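Putative D-lactate dehydrogenase (Chlamydomonas reinhardtii, PDB 4ZGS) reduces pyruvate in the chloroplasts of this green alga, probably to D-lactate with NADH as hydride donor, as part of its fermentative metabolism. Local coordinates at residues A33-I38 with G78-V83; L68-A73 with A92-E97; L105-C110 with R127-P132; V174-K179 with I200-F205; M231-T236 with K256-V261. One frame throughout, in Å; residues are numbered along the deposited sequence.

In the fold
The five contacts fall into two groups set in two parallel sheets, with NAD between them. Contacts 1 and 3 share the five-stranded sheet: their strands 81-84 and 105-108 are neighbours, probably hydrogen-bonded from A82 N to L105 O and A107 N to A82 O. Contact 2 flanks this sheet without touching either, nearest atoms about 5 Å away. Contacts 4 and 5 lie at strand starts of the six-stranded NAD-binding sheet, centres about 13 Å apart, F205 packing on M231. Contacts 1 and 4 have centres about 50 Å apart. The side chain of C110 (contact 3) lies about 7 Å from NAD. The side chain of V235 (contact 5) is about 11 Å from NAD.

Contact 1: residues A33-I38 with G78-V83; sequences ATTRCI and GYDVAV
R36 lays its guanidinium over one face of the Y79 ring, a cation-pi contact with CZ 4.1 Å from the ring centroid and 21° off its normal. NE sits above the ring centre because the chain bends at chi3 (65°), and NH2 comes down near CZ of the ring; the two planes are 41° apart, so the groups are not stacked flat. On the opposite face, I38 CB makes a CH-pi contact 4.3 Å from the same centroid. An alanine in place of Y79 would probably leave the guanidinium without its aromatic partner and open a gap beside I38. The R36 backbone is gripped as well: its N donates to the anti lone pair of D80 OD2 (2.8 Å), while its O accepts from both D80 N (2.7 Å) and V81 N (3.2 Å). From here the strands run parallel, as neighbours in a sheet of order 2-1-3-4-5, the flavodoxin-like topology of this family's substrate-binding domain. I38 continues the ladder, its N bonded to V81 O at 2.9 Å and its O to V83 N. C37 SG lies 3.1 Å from V81 CG1, a tight approach, with loop residue F58 against C37 and I355 of helix 341-359 against V81.

Contact 2: residues L68-A73 with A92-E97; sequences LDKDTA and ASVIKE
V94 pushes its CG1 methyl against the peptide that joins D69 to K70, reaching 3.4 Å from D69 C and 3.5 Å from K70 N. With CG1 anti to the carbonyl carbon (chi1 -58°), this branch is the one offered to the loop. It also meets the start of the lysine side chain, K70 CG lying 3.5 Å from V94 CG1, and the two side chains cross at about a right angle. Beyond that point K70 runs past S93, whose OG is 3.4 Å from K70 CD. This is a van der Waals contact of an aliphatic carbon with a hydroxyl; S93 OG is hydrogen-bonded to D91 OD1, an oxygen that also meets V94 N weakly. K70 then bends at chi3 and chi4, and its NZ comes close to R89 NH1, a pair of like charges that would probably repel each other.

The contact sets the loop between strands 60-63 and 81-84 against the first turns of helix 92-101, the helix that follows strand 81-84 in the flavodoxin-like domain. The two segments share no hydrogen bond and meet by packing. One helical turn beyond S93, A73 CB touches E97 CB at 4.0 Å, after which the glutamate bends at chi2 and carries its carboxylate away from the loop. The loop itself is tied down by polar bonds outside the interface: L68 N reaches D88 OD1, and T72 OG1 is bonded to P67 O while T72 O meets Y40 OH.

Contact 3: residues L105-C110 with R127-P132; sequences LIALRC and RVVRVP
Strands 105-108 and 127-129 run parallel, their axes 4.5 Å apart and inclined by 19°, with L105, I106 and A107 level with R127, V128 and V129. I106 joins both neighbours, its N bonded to R127 O at 2.6 Å and its O to V129 N at 2.7 Å. The next rung is L108 N to V129 O at 3.1 Å. Past the strand ends the pairing resumes between V131 N and C110 O (2.9 Å).

Side chains alternate between the two faces. L105, A107 and V129 share one, where A107 CB packs on V129 CG1 at 3.9 Å and L105 CD1 lies near V129 CB; helix 341-359 covers this face through Y358, I355 and N354. I106 and V128 share the other, I106 CB facing V128 CG2. L108 joins V128 from further along, crossing it obliquely so that CD2 comes to 3.3 Å from V128 CG1, a close fit. The arginines carry their polar ends away from the partner strand: R127 forms a salt bridge with E367, and R130 NE bonds A111 O while P132 CA lies over the guanidinium centre.

With helix 118-124 between them, the strands form a beta-alpha-beta unit of the flavodoxin-like domain, and just beyond the C-terminal end of strand 105-108 the C110 side chain lies about 7 Å from bound NAD.

Contact 4: residues V174-K179 with I200-F205; sequences VEMRHK and IGCKVF
K203, M176 and C202 have the largest buried areas in this contact. The lysine runs extended beyond CG alongside the H178 carbonyl, with CE 3.6 Å and CD 3.7 Å from H178 O, while its backbone N donates to K179 O at 2.9 Å. C202 fits beside this bond: its CB lies 3.4 Å from K179 O, and SG, anti to its own carbonyl carbon (chi1 -58°), is turned to M176, 4.0 Å from CG. M176 passes on to the helix end, crossing I200 with SD 4.1 Å from CG2, and F148 of helix 136-151 touches both residues. A type I turn from M176 to K179, closed by K179 N to M176 O, shapes the first segment; G201 ends helix 188-200 in a Schellman motif and leads into strand 203-207, outermost in this chain's Rossmann sheet. The second subunit borders this place, I200 packing on I200 of that subunit and R177 pairing with E137 of that subunit. The chemistry is therefore divided: a single hydrogen bond fixes the start of strand 203-207 between the segments, M176 packs on C202 SG and on the I200 methyl, and the R177 charge is spent on the subunit interface.

Contact 5: residues M231-T236 with K256-V261; sequences MSDIVT and KMKKGV
D233 and K258 form a salt bridge, NZ standing 2.5 Å from OD1, shorter than usual, so the exact separation is doubtful. The amine meets OD1 on its syn side, 32° out of the carboxylate plane, and the two side chains lie side by side, pointing the same way. K258 starts with CG anti to the backbone N (chi1 -170°) and swings at chi3, bringing CE to 3.2 Å from D233 OD1. The other carboxylate oxygen, OD2, accepts from V180 N of strand 180-184, so the acid links a side chain on one flank to the backbone on the other; both partners would be expected to keep it ionised. An alanine here would probably leave the K258 ammonium without its counter-charge and V180 N without this acceptor.

Closer to the backbone, K258 CB rests 3.5 Å from S232 O. A type II turn from K258 to V261, with G260 at a positive phi, returns the chain to D233, where V261 CA makes a CA-H...O contact of 3.4 Å with D233 O. V261 CG2 spans the carbonyls of S232 and D233 and lies 4.2 Å from V235 CG2. M257 completes the packing: bent at chi3 (81°), it meets V235 tip to tip, CE 3.9 Å from CG2.

The contact draws together the entries of strands 234-237 and 261-265, neighbours in the parallel sheet of the Rossmann-type NAD-binding domain, with helix 251-254 lying between them in the chain.

Contact 1: residues A33-I38 with G78-V83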
# COMPACT_ATOMS: atom_id res chain seq x y z
N ALA A 33 -41.93 -10.80 19.12
CA ALA A 33 -41.65 -9.41 18.81
C ALA A 33 -41.45 -8.54 20.07
O ALA A 33 -40.71 -7.55 20.03
CB ALA A 33 -42.78 -8.85 17.96
N THR A 34 -42.08 -8.92 21.17
CA THR A 34 -41.99 -8.16 22.41
C THR A 34 -40.62 -8.34 23.07
O THR A 34 -40.32 -7.70 24.07
CB THR A 34 -43.09 -8.58 23.45
OG1 THR A 34 -42.86 -9.92 23.88
CG2 THR A 34 -44.50 -8.48 22.85
N THR A 35 -39.81 -9.24 22.53
CA THR A 35 -38.45 -9.41 23.05
C THR A 35 -37.62 -8.13 22.84
O THR A 35 -37.71 -7.50 21.79
CB THR A 35 -37.73 -10.60 22.37
OG1 THR A 35 -38.55 -11.78 22.43
CG2 THR A 35 -36.40 -10.89 23.06
N ARG A 36 -36.86 -7.76 23.88
CA ARG A 36 -35.93 -6.62 23.83
C ARG A 36 -34.51 -7.15 23.73
O ARG A 36 -34.00 -7.78 24.67
CB ARG A 36 -36.07 -5.72 25.05
CG ARG A 36 -37.30 -4.83 25.07
CD ARG A 36 -37.36 -4.05 26.37
NE ARG A 36 -36.24 -3.11 26.52
CZ ARG A 36 -36.18 -1.89 26.00
NH1 ARG A 36 -37.16 -1.42 25.25
NH2 ARG A 36 -35.11 -1.14 26.22
N CYS A 37 -33.86 -6.84 22.61
CA CYS A 37 -32.54 -7.37 22.28
C CYS A 37 -31.45 -6.28 22.18
O CYS A 37 -31.62 -5.28 21.49
CB CYS A 37 -32.60 -8.11 20.96
SG CYS A 37 -33.70 -9.51 20.87
N ILE A 38 -30.34 -6.49 22.88
CA ILE A 38 -29.20 -5.61 22.69
C ILE A 38 -28.06 -6.36 21.99
O ILE A 38 -27.77 -7.49 22.36
CB ILE A 38 -28.74 -4.99 24.06
CG1 ILE A 38 -27.53 -4.05 23.88
CG2 ILE A 38 -28.41 -6.08 25.08
CD1 ILE A 38 -27.28 -3.12 25.10
N GLY A 78 -32.73 -3.50 31.21
CA GLY A 78 -34.08 -3.59 30.69
C GLY A 78 -34.18 -4.61 29.58
O GLY A 78 -35.26 -5.06 29.24
N TYR A 79 -33.05 -4.96 28.97
CA TYR A 79 -33.07 -5.90 27.85
C TYR A 79 -33.08 -7.38 28.21
O TYR A 79 -32.60 -7.81 29.26
CB TYR A 79 -31.91 -5.60 26.91
CG TYR A 79 -32.12 -4.30 26.16
CD1 TYR A 79 -32.69 -4.30 24.90
CD2 TYR A 79 -31.78 -3.09 26.73
CE1 TYR A 79 -32.90 -3.12 24.21
CE2 TYR A 79 -31.98 -1.91 26.05
CZ TYR A 79 -32.53 -1.93 24.80
OH TYR A 79 -32.74 -0.76 24.12
N ASP A 80 -33.72 -8.15 27.34
CA ASP A 80 -33.93 -9.57 27.57
C ASP A 80 -32.80 -10.47 27.11
O ASP A 80 -32.45 -11.44 27.79
CB ASP A 80 -35.23 -9.95 26.88
CG ASP A 80 -36.39 -9.15 27.40
OD1 ASP A 80 -36.63 -9.18 28.63
OD2 ASP A 80 -37.04 -8.45 26.60
N VAL A 81 -32.24 -10.15 25.95
CA VAL A 81 -31.20 -10.97 25.34
C VAL A 81 -30.08 -10.11 24.79
O VAL A 81 -30.32 -9.07 24.15
CB VAL A 81 -31.77 -11.87 24.21
CG1 VAL A 81 -32.78 -11.12 23.38
CG2 VAL A 81 -30.65 -12.45 23.35
N ALA A 82 -28.86 -10.53 25.08
CA ALA A 82 -27.67 -9.83 24.60
C ALA A 82 -27.06 -10.62 23.45
O ALA A 82 -26.76 -11.80 23.59
CB ALA A 82 -26.66 -9.63 25.75
N VAL A 83 -26.91 -9.99 22.28
CA VAL A 83 -26.22 -10.67 21.20
C VAL A 83 -24.75 -10.25 21.13
O VAL A 83 -24.41 -9.08 20.97
CB VAL A 83 -26.88 -10.42 19.85
CG1 VAL A 83 -26.16 -11.25 18.79
CG2 VAL A 83 -28.35 -10.81 19.89

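Contact 2: residues L68-A73 with A92-E97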
# COMPACT_ATOMS: atom_id res chain seq x y z
N LEU A 68 -18.46 -5.51 24.33
CA LEU A 68 -19.02 -5.60 25.65
C LEU A 68 -17.95 -5.61 26.75
O LEU A 68 -16.99 -6.37 26.70
CB LEU A 68 -19.91 -6.84 25.75
CG LEU A 68 -20.39 -7.32 27.12
CD1 LEU A 68 -21.32 -6.29 27.74
CD2 LEU A 68 -21.11 -8.63 26.89
N ASP A 69 -18.16 -4.74 27.74
CA ASP A 69 -17.33 -4.64 28.94
C ASP A 69 -18.18 -4.67 30.17
O ASP A 69 -19.38 -4.96 30.15
CB ASP A 69 -16.55 -3.32 29.02
CG ASP A 69 -15.65 -3.12 27.87
OD1 ASP A 69 -15.13 -4.13 27.38
OD2 ASP A 69 -15.47 -1.96 27.46
N LYS A 70 -17.53 -4.31 31.26
CA LYS A 70 -18.13 -4.22 32.56
C LYS A 70 -18.93 -2.92 32.50
O LYS A 70 -20.09 -2.85 32.92
CB LYS A 70 -17.04 -4.18 33.65
CG LYS A 70 -16.18 -5.45 33.74
CD LYS A 70 -15.10 -5.38 34.84
CE LYS A 70 -14.06 -4.27 34.58
NZ LYS A 70 -13.15 -4.55 33.42
N ASP A 71 -18.27 -1.90 31.96
CA ASP A 71 -18.88 -0.63 31.58
C ASP A 71 -19.95 -0.59 30.48
O ASP A 71 -20.87 0.23 30.55
CB ASP A 71 -17.76 0.33 31.21
CG ASP A 71 -16.89 0.69 32.40
OD1 ASP A 71 -17.35 0.53 33.55
OD2 ASP A 71 -15.74 1.13 32.19
N THR A 72 -19.88 -1.46 29.48
CA THR A 72 -20.91 -1.38 28.44
C THR A 72 -22.02 -2.39 28.67
O THR A 72 -22.98 -2.47 27.89
CB THR A 72 -20.31 -1.60 27.05
OG1 THR A 72 -19.58 -2.83 27.03
CG2 THR A 72 -19.39 -0.43 26.69
N ALA A 73 -21.96 -3.07 29.80
CA ALA A 73 -22.97 -4.06 30.14
C ALA A 73 -24.14 -3.33 30.75
O ALA A 73 -25.29 -3.73 30.64
CB ALA A 73 -22.41 -5.08 31.11
N ALA A 92 -16.23 -13.63 34.28
CA ALA A 92 -17.14 -13.78 35.41
C ALA A 92 -17.77 -12.46 35.86
O ALA A 92 -18.89 -12.45 36.37
CB ALA A 92 -16.42 -14.44 36.56
N SER A 93 -17.07 -11.34 35.66
CA SER A 93 -17.55 -10.05 36.16
C SER A 93 -18.65 -9.38 35.30
O SER A 93 -19.57 -8.78 35.86
CB SER A 93 -16.38 -9.07 36.33
OG SER A 93 -15.79 -8.73 35.09
N VAL A 94 -18.59 -9.48 33.97
CA VAL A 94 -19.61 -8.81 33.16
C VAL A 94 -20.92 -9.60 33.14
O VAL A 94 -21.99 -9.01 32.94
CB VAL A 94 -19.16 -8.56 31.69
CG1 VAL A 94 -17.88 -7.73 31.63
CG2 VAL A 94 -18.95 -9.86 30.96
N ILE A 95 -20.85 -10.91 33.38
CA ILE A 95 -22.06 -11.72 33.46
C ILE A 95 -22.83 -11.25 34.69
O ILE A 95 -24.05 -11.34 34.76
CB ILE A 95 -21.79 -13.24 33.54
CG1 ILE A 95 -21.45 -13.79 32.14
CG2 ILE A 95 -23.04 -13.98 33.99
CD1 ILE A 95 -19.98 -14.00 31.86
N LYS A 96 -22.10 -10.70 35.66
CA LYS A 96 -22.74 -10.29 36.89
C LYS A 96 -23.58 -9.07 36.59
O LYS A 96 -24.71 -8.95 37.05
CB LYS A 96 -21.70 -9.98 37.98
CG LYS A 96 -22.30 -9.74 39.36
CD LYS A 96 -21.23 -9.56 40.44
CE LYS A 96 -21.86 -9.38 41.82
NZ LYS A 96 -20.85 -9.23 42.91
N GLU A 97 -23.06 -8.19 35.74
CA GLU A 97 -23.79 -6.96 35.47
C GLU A 97 -24.90 -7.13 34.46
O GLU A 97 -25.95 -6.49 34.57
CB GLU A 97 -22.81 -5.88 34.98
CG GLU A 97 -21.82 -5.48 36.05
CD GLU A 97 -22.52 -5.10 37.31
OE1 GLU A 97 -23.50 -4.34 37.22
OE2 GLU A 97 -22.12 -5.59 38.39

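Contact 3: residues L105-C110 with R127-P132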
# COMPACT_ATOMS: atom_id res chain seq x y z
N LEU A 105 -30.70 -14.31 28.43
CA LEU A 105 -30.16 -15.11 27.33
C LEU A 105 -29.03 -14.39 26.62
O LEU A 105 -29.13 -13.21 26.27
CB LEU A 105 -31.25 -15.46 26.31
CG LEU A 105 -30.75 -16.25 25.12
CD1 LEU A 105 -30.39 -17.65 25.58
CD2 LEU A 105 -31.80 -16.30 24.04
N ILE A 106 -27.95 -15.12 26.39
CA ILE A 106 -26.87 -14.59 25.59
C ILE A 106 -26.81 -15.37 24.30
O ILE A 106 -26.63 -16.59 24.33
CB ILE A 106 -25.52 -14.67 26.34
CG1 ILE A 106 -25.44 -13.57 27.41
CG2 ILE A 106 -24.33 -14.56 25.37
CD1 ILE A 106 -24.25 -13.71 28.33
N ALA A 107 -26.95 -14.68 23.17
CA ALA A 107 -26.84 -15.34 21.86
C ALA A 107 -25.56 -14.92 21.15
O ALA A 107 -25.35 -13.75 20.85
CB ALA A 107 -28.03 -15.02 20.97
N LEU A 108 -24.70 -15.90 20.90
CA LEU A 108 -23.50 -15.67 20.14
C LEU A 108 -23.85 -15.74 18.66
O LEU A 108 -24.50 -16.68 18.21
CB LEU A 108 -22.43 -16.73 20.48
CG LEU A 108 -21.61 -16.79 21.78
CD1 LEU A 108 -21.03 -15.42 22.22
CD2 LEU A 108 -22.36 -17.44 22.90
N ARG A 109 -23.37 -14.75 17.90
CA ARG A 109 -23.52 -14.64 16.45
C ARG A 109 -22.39 -15.46 15.86
O ARG A 109 -21.93 -15.17 14.76
CB ARG A 109 -23.41 -13.21 15.94
CG ARG A 109 -24.29 -12.14 16.50
CD ARG A 109 -23.45 -10.89 16.82
NE ARG A 109 -22.53 -10.64 15.74
CZ ARG A 109 -21.49 -9.81 15.78
NH1 ARG A 109 -21.22 -9.08 16.85
NH2 ARG A 109 -20.71 -9.73 14.71
N CYS A 110 -21.80 -16.31 16.68
CA CYS A 110 -20.63 -17.09 16.28
C CYS A 110 -20.68 -18.51 16.87
O CYS A 110 -21.59 -18.84 17.60
CB CYS A 110 -19.36 -16.39 16.77
SG CYS A 110 -19.43 -16.08 18.57
N ARG A 127 -28.66 -17.79 30.35
CA ARG A 127 -28.49 -18.95 29.47
C ARG A 127 -27.79 -18.50 28.20
O ARG A 127 -28.07 -17.42 27.67
CB ARG A 127 -29.82 -19.60 29.13
CG ARG A 127 -30.60 -20.01 30.35
CD ARG A 127 -31.92 -20.60 29.99
NE ARG A 127 -31.81 -21.84 29.24
CZ ARG A 127 -32.86 -22.54 28.82
NH1 ARG A 127 -34.09 -22.11 29.10
NH2 ARG A 127 -32.70 -23.67 28.15
N VAL A 128 -26.88 -19.34 27.71
CA VAL A 128 -26.09 -19.02 26.55
C VAL A 128 -26.46 -19.90 25.34
O VAL A 128 -26.45 -21.13 25.43
CB VAL A 128 -24.59 -19.15 26.84
CG1 VAL A 128 -23.78 -18.79 25.61
CG2 VAL A 128 -24.18 -18.25 28.01
N VAL A 129 -26.73 -19.26 24.22
CA VAL A 129 -27.05 -19.99 23.01
C VAL A 129 -26.03 -19.57 21.93
O VAL A 129 -25.21 -18.69 22.16
CB VAL A 129 -28.50 -19.73 22.62
CG1 VAL A 129 -28.58 -18.90 21.36
CG2 VAL A 129 -29.20 -21.04 22.45
N ARG A 130 -26.03 -20.22 20.78
CA ARG A 130 -24.84 -20.17 19.92
C ARG A 130 -25.07 -20.57 18.46
O ARG A 130 -26.06 -21.21 18.15
CB ARG A 130 -23.85 -21.11 20.58
CG ARG A 130 -22.65 -21.51 19.86
CD ARG A 130 -22.14 -22.79 20.56
NE ARG A 130 -20.90 -23.32 20.01
CZ ARG A 130 -20.74 -24.56 19.56
NH1 ARG A 130 -21.75 -25.42 19.59
NH2 ARG A 130 -19.57 -24.93 19.07
N VAL A 131 -24.20 -20.17 17.55
CA VAL A 131 -24.30 -20.78 16.22
C VAL A 131 -23.17 -21.78 15.94
O VAL A 131 -22.06 -21.38 15.62
CB VAL A 131 -24.31 -19.75 15.10
CG1 VAL A 131 -24.37 -20.47 13.76
CG2 VAL A 131 -25.47 -18.80 15.29
N PRO A 132 -23.48 -23.08 16.01
CA PRO A 132 -22.40 -24.08 15.88
C PRO A 132 -21.82 -24.28 14.46
O PRO A 132 -20.67 -24.71 14.38
CB PRO A 132 -23.05 -25.36 16.41
CG PRO A 132 -24.50 -25.16 16.22
CD PRO A 132 -24.79 -23.69 16.27

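Contact 4: residues V174-K179 with I200-F205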
# COMPACT_ATOMS: atom_id res chain seq x y z
N VAL A 174 2.68 -20.48 -10.80
CA VAL A 174 2.74 -21.93 -10.92
C VAL A 174 1.35 -22.53 -11.22
O VAL A 174 0.35 -22.01 -10.73
CB VAL A 174 3.30 -22.53 -9.63
CG1 VAL A 174 2.69 -23.87 -9.35
CG2 VAL A 174 4.81 -22.64 -9.73
N GLU A 175 1.30 -23.60 -12.02
CA GLU A 175 0.05 -24.32 -12.30
C GLU A 175 -0.41 -25.23 -11.17
O GLU A 175 0.38 -25.94 -10.56
CB GLU A 175 0.19 -25.19 -13.55
CG GLU A 175 -0.11 -24.48 -14.84
CD GLU A 175 -0.04 -25.40 -16.05
OE1 GLU A 175 0.14 -26.64 -15.87
OE2 GLU A 175 -0.13 -24.87 -17.19
N MET A 176 -1.72 -25.24 -10.92
CA MET A 176 -2.25 -26.14 -9.91
C MET A 176 -2.69 -27.52 -10.41
O MET A 176 -2.76 -28.46 -9.61
CB MET A 176 -3.41 -25.44 -9.21
CG MET A 176 -3.40 -25.52 -7.70
SD MET A 176 -4.81 -24.53 -7.26
CE MET A 176 -4.36 -23.13 -8.27
N ARG A 177 -2.89 -27.66 -11.72
CA ARG A 177 -3.63 -28.81 -12.23
C ARG A 177 -3.16 -30.17 -11.74
O ARG A 177 -3.97 -30.96 -11.30
CB ARG A 177 -3.65 -28.89 -13.76
CG ARG A 177 -4.50 -30.10 -14.16
CD ARG A 177 -5.02 -30.12 -15.60
NE ARG A 177 -5.95 -31.24 -15.77
CZ ARG A 177 -6.62 -31.52 -16.88
NH1 ARG A 177 -6.49 -30.76 -17.96
NH2 ARG A 177 -7.45 -32.57 -16.90
N HIS A 178 -1.90 -30.51 -11.86
CA HIS A 178 -1.59 -31.87 -11.43
C HIS A 178 -0.91 -31.99 -10.06
O HIS A 178 -0.41 -33.05 -9.71
CB HIS A 178 -0.83 -32.58 -12.55
CG HIS A 178 -1.68 -32.81 -13.76
ND1 HIS A 178 -1.63 -32.00 -14.88
CD2 HIS A 178 -2.64 -33.73 -14.01
CE1 HIS A 178 -2.50 -32.43 -15.77
NE2 HIS A 178 -3.13 -33.47 -15.27
N LYS A 179 -0.86 -30.90 -9.32
CA LYS A 179 -0.20 -30.87 -8.01
C LYS A 179 -0.80 -31.81 -6.95
O LYS A 179 -2.01 -32.05 -6.93
CB LYS A 179 -0.20 -29.44 -7.47
CG LYS A 179 0.45 -28.45 -8.41
CD LYS A 179 1.88 -28.90 -8.69
CE LYS A 179 2.49 -28.16 -9.87
NZ LYS A 179 2.83 -26.74 -9.52
N ILE A 200 -10.56 -28.98 -9.08
CA ILE A 200 -9.62 -28.12 -9.82
C ILE A 200 -8.70 -29.00 -10.65
O ILE A 200 -8.17 -28.58 -11.67
CB ILE A 200 -8.83 -27.20 -8.86
CG1 ILE A 200 -9.78 -26.13 -8.32
CG2 ILE A 200 -7.57 -26.55 -9.53
CD1 ILE A 200 -9.26 -25.43 -7.11
N GLY A 201 -8.63 -30.26 -10.28
CA GLY A 201 -7.79 -31.20 -10.98
C GLY A 201 -6.58 -31.68 -10.20
O GLY A 201 -5.82 -32.47 -10.72
N CYS A 202 -6.43 -31.26 -8.95
CA CYS A 202 -5.29 -31.70 -8.16
C CYS A 202 -5.37 -33.17 -7.81
O CYS A 202 -6.45 -33.77 -7.80
CB CYS A 202 -5.19 -30.87 -6.87
SG CYS A 202 -5.05 -29.07 -7.13
N LYS A 203 -4.23 -33.76 -7.48
CA LYS A 203 -4.23 -35.11 -6.93
C LYS A 203 -4.35 -34.92 -5.43
O LYS A 203 -3.39 -34.53 -4.77
CB LYS A 203 -2.96 -35.87 -7.27
CG LYS A 203 -2.65 -35.93 -8.76
CD LYS A 203 -1.28 -36.52 -8.98
CE LYS A 203 -0.89 -36.52 -10.44
NZ LYS A 203 0.49 -37.08 -10.64
N VAL A 204 -5.51 -35.24 -4.89
CA VAL A 204 -5.77 -34.93 -3.51
C VAL A 204 -5.55 -36.15 -2.64
O VAL A 204 -5.92 -37.25 -2.99
CB VAL A 204 -7.18 -34.40 -3.33
CG1 VAL A 204 -7.41 -33.94 -1.88
CG2 VAL A 204 -7.42 -33.25 -4.30
N PHE A 205 -4.88 -35.94 -1.51
CA PHE A 205 -4.69 -37.01 -0.54
C PHE A 205 -5.22 -36.46 0.76
O PHE A 205 -5.32 -35.26 0.93
CB PHE A 205 -3.22 -37.44 -0.47
CG PHE A 205 -2.74 -38.13 -1.72
CD1 PHE A 205 -2.42 -37.40 -2.85
CD2 PHE A 205 -2.64 -39.52 -1.77
CE1 PHE A 205 -2.00 -38.02 -3.99
CE2 PHE A 205 -2.22 -40.15 -2.92
CZ PHE A 205 -1.90 -39.40 -4.04

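Contact 5: residues M231-T236 with K256-V261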
# COMPACT_ATOMS: atom_id res chain seq x y z
N MET A 231 4.69 -36.12 0.71
CA MET A 231 4.38 -36.06 -0.71
C MET A 231 3.75 -34.76 -1.20
O MET A 231 3.65 -34.55 -2.41
CB MET A 231 3.44 -37.21 -1.07
CG MET A 231 2.03 -37.09 -0.47
SD MET A 231 0.93 -38.40 -1.10
CE MET A 231 -0.17 -38.59 0.30
N SER A 232 3.34 -33.88 -0.29
CA SER A 232 2.46 -32.78 -0.70
C SER A 232 3.16 -31.51 -1.19
O SER A 232 4.10 -31.03 -0.58
CB SER A 232 1.50 -32.45 0.44
OG SER A 232 0.75 -33.61 0.80
N ASP A 233 2.65 -30.97 -2.30
CA ASP A 233 3.05 -29.66 -2.79
C ASP A 233 2.34 -28.62 -1.99
O ASP A 233 2.82 -27.49 -1.78
CB ASP A 233 2.70 -29.50 -4.27
CG ASP A 233 3.42 -30.49 -5.18
OD1 ASP A 233 4.68 -30.55 -5.14
OD2 ASP A 233 2.73 -31.19 -5.96
N ILE A 234 1.14 -29.02 -1.57
CA ILE A 234 0.21 -28.20 -0.82
C ILE A 234 -0.41 -28.98 0.32
O ILE A 234 -0.93 -30.10 0.12
CB ILE A 234 -0.92 -27.69 -1.71
CG1 ILE A 234 -0.36 -27.00 -2.94
CG2 ILE A 234 -1.79 -26.77 -0.91
CD1 ILE A 234 -1.42 -26.63 -3.95
N VAL A 235 -0.35 -28.39 1.50
CA VAL A 235 -0.98 -28.90 2.70
C VAL A 235 -1.96 -27.87 3.23
O VAL A 235 -1.61 -26.70 3.41
CB VAL A 235 0.04 -29.23 3.77
CG1 VAL A 235 -0.65 -29.61 5.04
CG2 VAL A 235 0.92 -30.37 3.29
N THR A 236 -3.20 -28.30 3.47
CA THR A 236 -4.21 -27.40 4.01
C THR A 236 -4.82 -27.98 5.28
O THR A 236 -5.35 -29.09 5.28
CB THR A 236 -5.31 -27.11 2.98
OG1 THR A 236 -6.34 -26.35 3.62
CG2 THR A 236 -5.95 -28.42 2.49
N LYS A 256 9.95 -32.89 7.64
CA LYS A 256 9.39 -34.07 6.97
C LYS A 256 8.62 -33.69 5.71
O LYS A 256 8.31 -34.55 4.89
CB LYS A 256 8.45 -34.85 7.90
CG LYS A 256 9.14 -35.55 9.05
CD LYS A 256 8.17 -36.44 9.80
CE LYS A 256 7.04 -35.62 10.41
NZ LYS A 256 6.16 -36.43 11.29
N MET A 257 8.31 -32.41 5.55
CA MET A 257 7.56 -31.97 4.38
C MET A 257 8.43 -31.89 3.15
O MET A 257 9.64 -32.11 3.21
CB MET A 257 6.90 -30.62 4.64
CG MET A 257 5.90 -30.68 5.75
SD MET A 257 5.31 -29.04 6.24
CE MET A 257 4.10 -28.73 4.96
N LYS A 258 7.80 -31.56 2.03
CA LYS A 258 8.45 -31.47 0.74
C LYS A 258 8.93 -30.05 0.46
O LYS A 258 8.14 -29.09 0.58
CB LYS A 258 7.50 -31.95 -0.35
CG LYS A 258 8.13 -32.13 -1.70
CD LYS A 258 7.15 -32.72 -2.72
CE LYS A 258 7.27 -31.96 -4.01
NZ LYS A 258 6.36 -32.46 -5.05
N LYS A 259 10.20 -29.90 0.09
CA LYS A 259 10.79 -28.59 -0.08
C LYS A 259 10.01 -27.72 -1.05
O LYS A 259 9.83 -28.07 -2.20
CB LYS A 259 12.24 -28.69 -0.55
CG LYS A 259 12.90 -27.32 -0.77
CD LYS A 259 14.43 -27.40 -0.71
CE LYS A 259 15.07 -26.00 -0.72
NZ LYS A 259 16.55 -26.19 -0.67
N GLY A 260 9.59 -26.55 -0.58
CA GLY A 260 8.84 -25.64 -1.41
C GLY A 260 7.36 -25.75 -1.16
O GLY A 260 6.57 -25.09 -1.84
N VAL A 261 6.98 -26.55 -0.16
CA VAL A 261 5.58 -26.79 0.14
C VAL A 261 4.85 -25.50 0.48
O VAL A 261 5.39 -24.64 1.13
CB VAL A 261 5.39 -27.72 1.33
CG1 VAL A 261 5.95 -27.10 2.61
CG2 VAL A 261 3.91 -27.95 1.52